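Protein FAM179B (Mus musculus, PDB 5DN7) promotes microtubule polymerization through its HEAT-repeat TOG regions, of which this chain is the second, takes part in ciliogenesis and is required for regulating cilium length. Local coordinates at residues Q88-L93 and A110-V115; L92-L97 and F131-K136; C168-Y173 and F178-L183; A205-A210 and K248-L253. One frame throughout, in Å; residues are numbered along the deposited sequence.

Contact 1. Residues Q88-L93 and A110-V115; sequences QVLHLL and AASVKV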
loop_
_atom_site.group_PDB
_atom_site.type_symbol
_atom_site.label_atom_id
_atom_site.label_comp_id
_atom_site.label_asym_id
_atom_site.label_seq_id
_atom_site.Cartn_x
_atom_site.Cartn_y
_atom_site.Cartn_z
ATOM N N GLN A 88 -8.439 -5.017 -10.125
ATOM C CA GLN A 88 -9.383 -6.040 -9.687
ATOM C C GLN A 88 -8.906 -7.465 -10.013
ATOM O O GLN A 88 -9.022 -8.401 -9.186
ATOM C CB GLN A 88 -10.736 -5.792 -10.317
ATOM C CG GLN A 88 -11.457 -4.637 -9.692
ATOM C CD GLN A 88 -12.841 -4.520 -10.224
ATOM O OE1 GLN A 88 -13.040 -4.429 -11.436
ATOM N NE2 GLN A 88 -13.823 -4.539 -9.328
ATOM N N VAL A 89 -8.366 -7.637 -11.217
ATOM C CA VAL A 89 -7.791 -8.936 -11.569
ATOM C C VAL A 89 -6.636 -9.333 -10.628
ATOM O O VAL A 89 -6.543 -10.463 -10.179
ATOM C CB VAL A 89 -7.306 -8.934 -13.017
ATOM C CG1 VAL A 89 -6.385 -10.122 -13.273
ATOM C CG2 VAL A 89 -8.514 -8.946 -13.956
ATOM N N LEU A 90 -5.767 -8.382 -10.333
ATOM C CA LEU A 90 -4.628 -8.583 -9.456
ATOM C C LEU A 90 -5.075 -8.921 -8.037
ATOM O O LEU A 90 -4.514 -9.804 -7.402
ATOM C CB LEU A 90 -3.743 -7.334 -9.462
ATOM C CG LEU A 90 -2.462 -7.391 -8.632
ATOM C CD1 LEU A 90 -1.626 -8.565 -9.085
ATOM C CD2 LEU A 90 -1.676 -6.075 -8.726
ATOM N N HIS A 91 -6.088 -8.219 -7.545
ATOM C CA HIS A 91 -6.656 -8.512 -6.237
ATOM C C HIS A 91 -7.172 -9.940 -6.188
ATOM O O HIS A 91 -6.904 -10.678 -5.227
ATOM C CB HIS A 91 -7.801 -7.558 -5.890
ATOM C CG HIS A 91 -8.432 -7.847 -4.562
ATOM N ND1 HIS A 91 -9.781 -7.704 -4.321
ATOM C CD2 HIS A 91 -7.888 -8.277 -3.396
ATOM C CE1 HIS A 91 -10.041 -8.037 -3.069
ATOM N NE2 HIS A 91 -8.906 -8.393 -2.490
ATOM N N LEU A 92 -7.934 -10.313 -7.218
ATOM C CA LEU A 92 -8.503 -11.654 -7.257
ATOM C C LEU A 92 -7.382 -12.700 -7.296
ATOM O O LEU A 92 -7.428 -13.706 -6.590
ATOM C CB LEU A 92 -9.436 -11.811 -8.455
ATOM C CG LEU A 92 -10.047 -13.198 -8.644
ATOM C CD1 LEU A 92 -10.727 -13.657 -7.366
ATOM C CD2 LEU A 92 -11.065 -13.143 -9.778
ATOM N N LEU A 93 -6.361 -12.439 -8.102
ATOM C CA LEU A 93 -5.219 -13.341 -8.206
ATOM C C LEU A 93 -4.582 -13.534 -6.837
ATOM O O LEU A 93 -4.343 -14.659 -6.414
ATOM C CB LEU A 93 -4.186 -12.813 -9.205
ATOM C CG LEU A 93 -2.841 -13.564 -9.251
ATOM C CD1 LEU A 93 -2.995 -15.014 -9.729
ATOM C CD2 LEU A 93 -1.810 -12.823 -10.093
ATOM N N ALA A 110 5.404 -3.903 -6.293
ATOM C CA ALA A 110 5.820 -2.921 -7.298
ATOM C C ALA A 110 4.599 -2.495 -8.125
ATOM O O ALA A 110 4.350 -1.277 -8.366
ATOM C CB ALA A 110 6.909 -3.484 -8.192
ATOM N N ALA A 111 3.819 -3.504 -8.520
ATOM C CA ALA A 111 2.579 -3.258 -9.258
ATOM C C ALA A 111 1.661 -2.326 -8.479
ATOM O O ALA A 111 1.082 -1.395 -9.036
ATOM C CB ALA A 111 1.866 -4.564 -9.576
ATOM N N SER A 112 1.545 -2.546 -7.182
ATOM C CA SER A 112 0.632 -1.735 -6.391
ATOM C C SER A 112 1.153 -0.312 -6.153
ATOM O O SER A 112 0.372 0.653 -6.087
ATOM C CB SER A 112 0.344 -2.435 -5.074
ATOM O OG SER A 112 -0.230 -3.710 -5.344
ATOM N N VAL A 113 2.465 -0.167 -6.041
ATOM C CA VAL A 113 3.035 1.150 -5.836
ATOM C C VAL A 113 2.851 2.009 -7.097
ATOM O O VAL A 113 2.575 3.217 -6.996
ATOM C CB VAL A 113 4.540 1.079 -5.459
ATOM C CG1 VAL A 113 5.163 2.479 -5.507
ATOM C CG2 VAL A 113 4.711 0.465 -4.078
ATOM N N LYS A 114 2.994 1.394 -8.275
ATOM C CA LYS A 114 2.759 2.124 -9.522
ATOM C C LYS A 114 1.450 2.945 -9.543
ATOM O O LYS A 114 1.452 4.096 -9.977
ATOM C CB LYS A 114 2.758 1.162 -10.709
ATOM C CG LYS A 114 2.539 1.873 -12.035
ATOM C CD LYS A 114 2.405 0.901 -13.198
ATOM C CE LYS A 114 3.695 0.150 -13.451
ATOM N NZ LYS A 114 3.575 -0.789 -14.598
ATOM N N VAL A 115 0.339 2.365 -9.080
ATOM C CA VAL A 115 -0.955 3.037 -9.178
ATOM C C VAL A 115 -1.241 3.975 -7.999
ATOM O O VAL A 115 -2.296 4.589 -7.946
ATOM C CB VAL A 115 -2.128 2.022 -9.291
ATOM C CG1 VAL A 115 -1.990 1.187 -10.556
ATOM C CG2 VAL A 115 -2.242 1.143 -8.017
#
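L90 meets A111 in the only apolar side-chain pair between these segments: CD2 of the leucine rests 3.9 Å from CB of the alanine. Just one branch of the fork takes part, since L90 CD1 lies 5.3 Å from A111 CB. With CG anti to the backbone N (chi1 -178°), the leucine extends toward helix 105-114, and its second methyl bridges helices whose nearest CA atoms, those of L90 and A111, are 9.0 Å apart. The alanine adds only a methyl, so nearly all the reach comes from L90.

The example illustrates how an alpha-solenoid of HEAT repeats is joined internally. Residues 88-93, on helix 80-97, fall in the predicted HEAT 5 and residues 110-115 in the predicted HEAT 6, and the contact lies between successive repeats inside the TOG domain.

A polar group borders the methyl: L90 CD2 stands 4.4 Å from S112 OG, a loose approach with no bond between them. That hydroxyl is already engaged by V108 O, one turn back on its own helix, so a buried polar atom is satisfied locally.

Ordinary helical bonds run within each segment, among them L93 N to V89 O at 2.9 Å and K114 N to A110 O at 3.0 Å. Beyond the two segments, Y72 of helix 61-74 and L75 pack on A111, while I130 and F131 of helix 121-138 press on S112. K114 turns to the same neighbourhood, its NZ forming a salt bridge with D76 and a hydrogen bond with Y72 O.

Contact 2. Residues L92-L97 and F131-K136; sequences LLVIRL and FLKLMK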
loop_
_atom_site.group_PDB
_atom_site.type_symbol
_atom_site.label_atom_id
_atom_site.label_comp_id
_atom_site.label_asym_id
_atom_site.label_seq_id
_atom_site.Cartn_x
_atom_site.Cartn_y
_atom_site.Cartn_z
ATOM N N LEU A 92 -7.934 -10.313 -7.218
ATOM C CA LEU A 92 -8.503 -11.654 -7.257
ATOM C C LEU A 92 -7.382 -12.700 -7.296
ATOM O O LEU A 92 -7.428 -13.706 -6.590
ATOM C CB LEU A 92 -9.436 -11.811 -8.455
ATOM C CG LEU A 92 -10.047 -13.198 -8.644
ATOM C CD1 LEU A 92 -10.727 -13.657 -7.366
ATOM C CD2 LEU A 92 -11.065 -13.143 -9.778
ATOM N N LEU A 93 -6.361 -12.439 -8.102
ATOM C CA LEU A 93 -5.219 -13.341 -8.206
ATOM C C LEU A 93 -4.582 -13.534 -6.837
ATOM O O LEU A 93 -4.343 -14.659 -6.414
ATOM C CB LEU A 93 -4.186 -12.813 -9.205
ATOM C CG LEU A 93 -2.841 -13.564 -9.251
ATOM C CD1 LEU A 93 -2.995 -15.014 -9.729
ATOM C CD2 LEU A 93 -1.810 -12.823 -10.093
ATOM N N VAL A 94 -4.322 -12.423 -6.156
ATOM C CA VAL A 94 -3.775 -12.455 -4.808
ATOM C C VAL A 94 -4.649 -13.327 -3.919
ATOM O O VAL A 94 -4.145 -14.152 -3.158
ATOM C CB VAL A 94 -3.682 -11.043 -4.201
ATOM C CG1 VAL A 94 -3.486 -11.126 -2.695
ATOM C CG2 VAL A 94 -2.551 -10.260 -4.851
ATOM N N ILE A 95 -5.947 -13.137 -3.992
ATOM C CA ILE A 95 -6.870 -13.965 -3.264
ATOM C C ILE A 95 -6.682 -15.456 -3.556
ATOM O O ILE A 95 -6.544 -16.230 -2.658
ATOM C CB ILE A 95 -8.334 -13.598 -3.527
ATOM C CG1 ILE A 95 -8.676 -12.208 -3.033
ATOM C CG2 ILE A 95 -9.240 -14.600 -2.867
ATOM C CD1 ILE A 95 -7.996 -11.840 -1.762
ATOM N N ARG A 96 -6.694 -15.831 -4.819
ATOM C CA ARG A 96 -6.571 -17.211 -5.214
ATOM C C ARG A 96 -5.227 -17.804 -4.786
ATOM O O ARG A 96 -5.131 -18.956 -4.446
ATOM C CB ARG A 96 -6.759 -17.369 -6.714
ATOM C CG ARG A 96 -8.042 -16.819 -7.296
ATOM C CD ARG A 96 -9.280 -17.521 -6.806
ATOM N NE ARG A 96 -9.396 -18.862 -7.324
ATOM C CZ ARG A 96 -10.222 -19.779 -6.852
ATOM N NH1 ARG A 96 -11.037 -19.507 -5.860
ATOM N NH2 ARG A 96 -10.242 -20.971 -7.387
ATOM N N LEU A 97 -4.204 -16.984 -4.790
ATOM C CA LEU A 97 -2.875 -17.420 -4.458
ATOM C C LEU A 97 -2.695 -17.901 -3.046
ATOM O O LEU A 97 -2.062 -18.886 -2.830
ATOM C CB LEU A 97 -1.855 -16.341 -4.754
ATOM C CG LEU A 97 -1.447 -16.137 -6.201
ATOM C CD1 LEU A 97 -0.484 -14.991 -6.350
ATOM C CD2 LEU A 97 -0.862 -17.391 -6.760
ATOM N N PHE A 131 -3.143 -4.342 -0.539
ATOM C CA PHE A 131 -2.177 -4.221 0.553
ATOM C C PHE A 131 -2.657 -4.891 1.861
ATOM O O PHE A 131 -1.840 -5.469 2.578
ATOM C CB PHE A 131 -1.828 -2.746 0.816
ATOM C CG PHE A 131 -0.809 -2.179 -0.143
ATOM C CD1 PHE A 131 0.494 -2.643 -0.139
ATOM C CD2 PHE A 131 -1.157 -1.183 -1.052
ATOM C CE1 PHE A 131 1.435 -2.135 -1.022
ATOM C CE2 PHE A 131 -0.213 -0.661 -1.934
ATOM C CZ PHE A 131 1.089 -1.146 -1.919
ATOM N N LEU A 132 -3.959 -4.813 2.169
ATOM C CA LEU A 132 -4.451 -5.449 3.378
ATOM C C LEU A 132 -4.387 -6.960 3.254
ATOM O O LEU A 132 -4.038 -7.655 4.231
ATOM C CB LEU A 132 -5.882 -5.005 3.705
ATOM C CG LEU A 132 -5.930 -3.583 4.283
ATOM C CD1 LEU A 132 -7.339 -2.963 4.218
ATOM C CD2 LEU A 132 -5.383 -3.590 5.703
ATOM N N LYS A 133 -4.705 -7.484 2.069
ATOM C CA LYS A 133 -4.541 -8.926 1.862
ATOM C C LYS A 133 -3.064 -9.352 2.069
ATOM O O LYS A 133 -2.770 -10.331 2.790
ATOM C CB LYS A 133 -5.028 -9.329 0.469
ATOM C CG LYS A 133 -5.227 -10.824 0.305
ATOM C CD LYS A 133 -6.267 -11.331 1.310
ATOM C CE LYS A 133 -6.532 -12.821 1.193
ATOM N NZ LYS A 133 -7.894 -13.134 1.767
ATOM N N LEU A 134 -2.151 -8.599 1.447
ATOM C CA LEU A 134 -0.726 -8.864 1.592
ATOM C C LEU A 134 -0.336 -8.905 3.063
ATOM O O LEU A 134 0.322 -9.837 3.501
ATOM C CB LEU A 134 0.125 -7.820 0.867
ATOM C CG LEU A 134 0.134 -7.800 -0.667
ATOM C CD1 LEU A 134 1.119 -6.749 -1.167
ATOM C CD2 LEU A 134 0.447 -9.166 -1.266
ATOM N N MET A 135 -0.749 -7.895 3.823
ATOM C CA MET A 135 -0.405 -7.864 5.242
ATOM C C MET A 135 -0.971 -9.047 5.998
ATOM O O MET A 135 -0.343 -9.556 6.923
ATOM C CB MET A 135 -0.899 -6.589 5.895
ATOM C CG MET A 135 -0.172 -5.382 5.424
ATOM S SD MET A 135 -0.942 -3.920 6.071
ATOM C CE MET A 135 0.099 -2.768 5.194
ATOM N N LYS A 136 -2.180 -9.448 5.621
ATOM C CA LYS A 136 -2.808 -10.598 6.239
ATOM C C LYS A 136 -1.995 -11.868 5.986
ATOM O O LYS A 136 -1.887 -12.723 6.856
ATOM C CB LYS A 136 -4.224 -10.781 5.707
ATOM C CG LYS A 136 -5.003 -11.885 6.418
ATOM C CD LYS A 136 -6.021 -12.545 5.493
ATOM C CE LYS A 136 -6.843 -11.507 4.741
ATOM N NZ LYS A 136 -7.470 -10.487 5.636
#
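K133 lays its aliphatic chain against V94 and I95, joining helix 80-97 and helix 121-138, from the predicted HEAT 5 and HEAT 6 of the TOG solenoid. The two neighbours are met differently. The V94 and K133 side chains run antiparallel alongside one another, bringing V94 CG1 to 3.5 Å from K133 CG; I95 runs across the lysine at about a right angle, with I95 CD1 only 3.4 Å from K133 CE. Both pairs are closer than carbons normally pack. A bend at chi2 (60°) turns the lysine chain so that CG, CD and CE all pass beside the isoleucine methyl, and the hydrocarbon part of a partly exposed lysine serves here as apolar packing. An alanine here would strip away those methylenes, which would probably leave a gap beside V94 CG1 and free I95 CD1 to turn.

One layer out, L134 packs on L105 and I109 of helix 105-114, and V94 touches V108, so that helix packs against V94 and against L134, next to K133 in sequence. On the far flank, M135 leans on I165 and S169 of helix 156-172. Within K133 itself the contact begins close to the backbone, where CB already lies 4.0 Å from V94 CG1.

Contact 3. Residues C168-Y173 and F178-L183; sequences CSLLTY and FDLPKL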
loop_
_atom_site.group_PDB
_atom_site.type_symbol
_atom_site.label_atom_id
_atom_site.label_comp_id
_atom_site.label_asym_id
_atom_site.label_seq_id
_atom_site.Cartn_x
_atom_site.Cartn_y
_atom_site.Cartn_z
ATOM N N CYS A 168 -2.833 2.756 8.241
ATOM C CA CYS A 168 -3.831 1.721 8.115
ATOM C C CYS A 168 -3.369 0.411 8.797
ATOM O O CYS A 168 -4.102 -0.217 9.587
ATOM C CB CYS A 168 -4.125 1.521 6.633
ATOM S SG CYS A 168 -5.292 0.209 6.261
ATOM N N SER A 169 -2.137 0.032 8.484
ATOM C CA SER A 169 -1.484 -1.128 9.067
ATOM C C SER A 169 -1.455 -1.080 10.607
ATOM O O SER A 169 -1.813 -2.050 11.277
ATOM C CB SER A 169 -0.053 -1.232 8.513
ATOM O OG SER A 169 0.439 -2.549 8.595
ATOM N N LEU A 170 -1.048 0.056 11.156
ATOM C CA LEU A 170 -0.884 0.190 12.589
ATOM C C LEU A 170 -2.239 0.242 13.296
ATOM O O LEU A 170 -2.323 -0.036 14.487
ATOM C CB LEU A 170 -0.089 1.446 12.929
ATOM C CG LEU A 170 1.404 1.447 12.613
ATOM C CD1 LEU A 170 1.871 2.886 12.334
ATOM C CD2 LEU A 170 2.163 0.826 13.798
ATOM N N LEU A 171 -3.284 0.614 12.562
ATOM C CA LEU A 171 -4.630 0.580 13.127
ATOM C C LEU A 171 -5.323 -0.787 12.929
ATOM O O LEU A 171 -6.375 -1.036 13.495
ATOM C CB LEU A 171 -5.505 1.692 12.512
ATOM C CG LEU A 171 -5.232 3.165 12.836
ATOM C CD1 LEU A 171 -6.054 4.093 11.943
ATOM C CD2 LEU A 171 -5.532 3.444 14.299
ATOM N N THR A 172 -4.755 -1.649 12.100
ATOM C CA THR A 172 -5.369 -2.946 11.843
ATOM C C THR A 172 -4.746 -4.084 12.690
ATOM O O THR A 172 -5.413 -5.068 13.014
ATOM C CB THR A 172 -5.257 -3.297 10.346
ATOM O OG1 THR A 172 -5.884 -2.261 9.591
ATOM C CG2 THR A 172 -5.900 -4.641 10.021
ATOM N N TYR A 173 -3.478 -3.919 13.056
ATOM C CA TYR A 173 -2.694 -4.962 13.701
ATOM C C TYR A 173 -2.197 -4.510 15.064
ATOM O O TYR A 173 -1.906 -3.333 15.251
ATOM C CB TYR A 173 -1.521 -5.365 12.798
ATOM C CG TYR A 173 -1.994 -6.062 11.553
ATOM C CD1 TYR A 173 -2.352 -7.397 11.598
ATOM C CD2 TYR A 173 -2.127 -5.381 10.337
ATOM C CE1 TYR A 173 -2.809 -8.054 10.476
ATOM C CE2 TYR A 173 -2.603 -6.033 9.200
ATOM C CZ TYR A 173 -2.936 -7.378 9.286
ATOM O OH TYR A 173 -3.400 -8.078 8.192
ATOM N N PHE A 178 4.704 -5.213 15.178
ATOM C CA PHE A 178 5.574 -4.200 14.594
ATOM C C PHE A 178 6.843 -3.983 15.399
ATOM O O PHE A 178 6.848 -4.083 16.634
ATOM C CB PHE A 178 4.846 -2.849 14.478
ATOM C CG PHE A 178 3.652 -2.883 13.597
ATOM C CD1 PHE A 178 3.787 -2.788 12.217
ATOM C CD2 PHE A 178 2.385 -3.039 14.141
ATOM C CE1 PHE A 178 2.676 -2.827 11.397
ATOM C CE2 PHE A 178 1.265 -3.067 13.322
ATOM C CZ PHE A 178 1.408 -2.967 11.951
ATOM N N ASP A 179 7.908 -3.659 14.682
ATOM C CA ASP A 179 9.113 -3.093 15.279
ATOM C C ASP A 179 8.931 -1.576 15.265
ATOM O O ASP A 179 9.259 -0.904 14.275
ATOM C CB ASP A 179 10.359 -3.523 14.502
ATOM C CG ASP A 179 11.649 -3.102 15.178
ATOM O OD1 ASP A 179 11.647 -2.139 15.974
ATOM O OD2 ASP A 179 12.685 -3.750 14.902
ATOM N N LEU A 180 8.376 -1.041 16.345
ATOM C CA LEU A 180 7.947 0.347 16.334
ATOM C C LEU A 180 9.085 1.387 16.280
ATOM O O LEU A 180 8.910 2.416 15.635
ATOM C CB LEU A 180 7.037 0.625 17.533
ATOM C CG LEU A 180 5.732 -0.165 17.594
ATOM C CD1 LEU A 180 5.089 0.113 18.914
ATOM C CD2 LEU A 180 4.781 0.191 16.443
ATOM N N PRO A 181 10.224 1.148 16.970
ATOM C CA PRO A 181 11.376 2.044 16.760
ATOM C C PRO A 181 11.814 2.111 15.300
ATOM O O PRO A 181 12.013 3.194 14.739
ATOM C CB PRO A 181 12.485 1.410 17.618
ATOM C CG PRO A 181 11.746 0.750 18.732
ATOM C CD PRO A 181 10.441 0.248 18.128
ATOM N N LYS A 182 11.945 0.943 14.688
ATOM C CA LYS A 182 12.381 0.876 13.311
ATOM C C LYS A 182 11.409 1.669 12.462
ATOM O O LYS A 182 11.806 2.515 11.667
ATOM C CB LYS A 182 12.471 -0.575 12.832
ATOM C CG LYS A 182 13.027 -0.721 11.416
ATOM C CD LYS A 182 13.277 -2.191 11.049
ATOM C CE LYS A 182 11.961 -2.941 10.804
ATOM N NZ LYS A 182 12.178 -4.380 10.418
ATOM N N LEU A 183 10.126 1.408 12.692
ATOM C CA LEU A 183 9.049 2.036 11.957
ATOM C C LEU A 183 9.144 3.556 12.074
ATOM O O LEU A 183 9.131 4.260 11.066
ATOM C CB LEU A 183 7.702 1.516 12.469
ATOM C CG LEU A 183 6.499 1.575 11.541
ATOM C CD1 LEU A 183 6.846 1.065 10.152
ATOM C CD2 LEU A 183 5.365 0.741 12.144
#
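F178 offers one ring face to L170, whose CD2 sits almost over the centre, 3.9 Å from the ring centroid and 11° off the normal: a CH-pi contact. Oxygens gather at the ring's rim instead. S169 O approaches F178 CZ to 3.4 Å near the ring plane, S169 OG lies in the plane 3.5 Å from the same carbon, and Y173 O is also in plane at the edge. Y173 CB comes in obliquely, 3.6 Å from F178 CE2. S169 O is meanwhile held by the amides of T172 and Y173, whereas the buried S169 OG, placed anti to the backbone N (chi1 -157°), has no hydrogen-bond partner in the model.

The methyl on the ring does further work: L170 CD2 meets L183 CD2 tip to tip at 3.6 Å and lies 3.8 Å from L180 CD2. An alanine in place of F178 would probably leave L170 CD2 without its aromatic support and open a gap beside S169 and Y173.

The contact spans the turn between the predicted HEAT 7 and HEAT 8, from helix 156-172 to helix 180-187. P140 and L144 of helix 140-148 also press on F178, L209 of helix 196-213 packs on L170 and L180, and L253 of strand 252-253 lies against C168 and T172.

Contact 4. Residues A205-A210 and K248-L253; sequences AFAVLA and KTLPRL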
loop_
_atom_site.group_PDB
_atom_site.type_symbol
_atom_site.label_atom_id
_atom_site.label_comp_id
_atom_site.label_asym_id
_atom_site.label_seq_id
_atom_site.Cartn_x
_atom_site.Cartn_y
_atom_site.Cartn_z
ATOM N N ALA A 205 0.623 9.539 11.510
ATOM C CA ALA A 205 1.299 8.280 11.747
ATOM C C ALA A 205 2.016 8.331 13.084
ATOM O O ALA A 205 1.965 7.371 13.835
ATOM C CB ALA A 205 2.271 7.943 10.630
ATOM N N PHE A 206 2.657 9.451 13.395
ATOM C CA PHE A 206 3.368 9.557 14.665
ATOM C C PHE A 206 2.400 9.537 15.861
ATOM O O PHE A 206 2.739 8.987 16.905
ATOM C CB PHE A 206 4.275 10.797 14.682
ATOM C CG PHE A 206 5.744 10.465 14.360
ATOM C CD1 PHE A 206 6.095 9.925 13.128
ATOM C CD2 PHE A 206 6.743 10.634 15.311
ATOM C CE1 PHE A 206 7.427 9.577 12.839
ATOM C CE2 PHE A 206 8.077 10.271 15.038
ATOM C CZ PHE A 206 8.412 9.756 13.798
ATOM N N ALA A 207 1.200 10.099 15.709
ATOM C CA ALA A 207 0.195 9.982 16.766
ATOM C C ALA A 207 -0.141 8.513 17.019
ATOM O O ALA A 207 -0.200 8.059 18.187
ATOM C CB ALA A 207 -1.079 10.771 16.411
ATOM N N VAL A 208 -0.339 7.758 15.936
ATOM C CA VAL A 208 -0.621 6.330 16.103
ATOM C C VAL A 208 0.564 5.536 16.695
ATOM O O VAL A 208 0.375 4.603 17.496
ATOM C CB VAL A 208 -1.036 5.673 14.776
ATOM C CG1 VAL A 208 -1.397 4.211 15.014
ATOM C CG2 VAL A 208 -2.228 6.408 14.189
ATOM N N LEU A 209 1.781 5.884 16.304
ATOM C CA LEU A 209 2.949 5.260 16.924
ATOM C C LEU A 209 2.994 5.557 18.421
ATOM O O LEU A 209 3.217 4.662 19.206
ATOM C CB LEU A 209 4.244 5.719 16.264
ATOM C CG LEU A 209 4.441 5.226 14.836
ATOM C CD1 LEU A 209 5.632 5.919 14.236
ATOM C CD2 LEU A 209 4.637 3.706 14.834
ATOM N N ALA A 210 2.789 6.817 18.807
ATOM C CA ALA A 210 2.786 7.179 20.227
ATOM C C ALA A 210 1.754 6.357 20.985
ATOM O O ALA A 210 2.038 5.824 22.058
ATOM C CB ALA A 210 2.508 8.658 20.414
ATOM N N LYS A 248 -4.950 14.221 22.082
ATOM C CA LYS A 248 -5.124 12.795 22.267
ATOM C C LYS A 248 -6.278 12.268 21.409
ATOM O O LYS A 248 -7.225 11.693 21.923
ATOM C CB LYS A 248 -5.361 12.470 23.751
ATOM C CG LYS A 248 -4.226 12.898 24.696
ATOM C CD LYS A 248 -2.845 12.445 24.188
ATOM C CE LYS A 248 -2.677 10.916 24.129
ATOM N NZ LYS A 248 -1.732 10.402 25.175
ATOM N N THR A 249 -6.201 12.467 20.101
ATOM C CA THR A 249 -7.213 11.924 19.206
ATOM C C THR A 249 -6.496 11.244 18.053
ATOM O O THR A 249 -5.450 11.691 17.607
ATOM C CB THR A 249 -8.197 13.018 18.689
ATOM O OG1 THR A 249 -9.104 12.446 17.730
ATOM C CG2 THR A 249 -7.443 14.191 18.059
ATOM N N LEU A 250 -7.043 10.140 17.587
ATOM C CA LEU A 250 -6.334 9.317 16.625
ATOM C C LEU A 250 -7.114 9.248 15.326
ATOM O O LEU A 250 -8.327 9.411 15.342
ATOM C CB LEU A 250 -6.126 7.912 17.193
ATOM C CG LEU A 250 -5.196 7.808 18.401
ATOM C CD1 LEU A 250 -5.403 6.470 19.065
ATOM C CD2 LEU A 250 -3.736 7.995 17.965
ATOM N N PRO A 251 -6.423 8.991 14.200
ATOM C CA PRO A 251 -7.157 8.734 12.960
ATOM C C PRO A 251 -7.889 7.401 13.087
ATOM O O PRO A 251 -7.656 6.680 14.053
ATOM C CB PRO A 251 -6.045 8.666 11.905
ATOM C CG PRO A 251 -4.903 8.067 12.672
ATOM C CD PRO A 251 -4.976 8.741 14.033
ATOM N N ARG A 252 -8.762 7.081 12.140
ATOM C CA ARG A 252 -9.516 5.832 12.173
ATOM C C ARG A 252 -9.592 5.322 10.768
ATOM O O ARG A 252 -9.249 6.051 9.824
ATOM C CB ARG A 252 -10.937 6.035 12.735
ATOM C CG ARG A 252 -11.809 6.971 11.868
ATOM C CD ARG A 252 -13.242 7.088 12.414
ATOM N NE ARG A 252 -13.919 5.794 12.444
ATOM C CZ ARG A 252 -14.547 5.253 11.408
ATOM N NH1 ARG A 252 -14.594 5.904 10.258
ATOM N NH2 ARG A 252 -15.140 4.070 11.528
ATOM N N LEU A 253 -10.084 4.099 10.623
ATOM C CA LEU A 253 -10.245 3.481 9.318
ATOM C C LEU A 253 -11.697 3.428 8.907
ATOM O O LEU A 253 -12.550 3.047 9.697
ATOM C CB LEU A 253 -9.690 2.058 9.320
ATOM C CG LEU A 253 -8.187 1.867 9.453
ATOM C CD1 LEU A 253 -7.889 0.390 9.341
ATOM C CD2 LEU A 253 -7.459 2.655 8.375
#
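The pyrrolidine ring of P251 turns its CG-CD side to V208, while the F206 ring, elsewhere on helix 196-213, carries L209 CD1 over one face, 4.2 Å above its plane and offset toward the rim. The proline contact is the tighter. V208 CG2 stands 3.5 Å from P251 CG, closer than usual for two carbons, and 3.6 Å from P251 CD, the valine branch crossing the ring at a slant. With chi1 at -177°, V208 places CG2 anti to its carbonyl carbon, and that is the methyl that meets the proline.

L250 works beside it through CD2 alone. This methyl settles on main chain as much as on side chains: it is 3.5 Å from A207 O and 4.1 Å from A207 CB. Small A207 lets the leucine tip come down onto the helix surface, where CD2 also lies 4.0 Å from V208 N. The backbones are accordingly close, the CA atoms of V208 and L250 being 6.5 Å apart.

Here an extended segment, rather than another helix, lies along the solenoid. It leads into strand 252-253, which pairs antiparallel with 259-260, and R252 adds a salt bridge to E260. L170 of helix 156-172 packs against V208, L221 of helix 219-226 touches F206, L209 and A210, and S184 of helix 180-187 reaches F206 and L209.

Along the chain the contacts begin in numerical order. Contacts 1 and 2 start from the same helix, 80-97, which meets helix 105-114 in one and helix 121-138 in the other; their centres are about 10 Å apart and F131 CZ packs 3.5 Å from S112 CB. Contact 2 reaches contact 3 through M135 and Y173, with centres about 19 Å apart, and contacts 3 and 4, centres about 11 Å apart, join where L170 meets V208 and T172 meets L253. Contacts 1 and 4, centres about 27 Å apart, lie on opposite sides of the chain's centre. Local packings thus run along an elongated HEAT-repeat TOG domain, of the kind that mediates microtubule interaction.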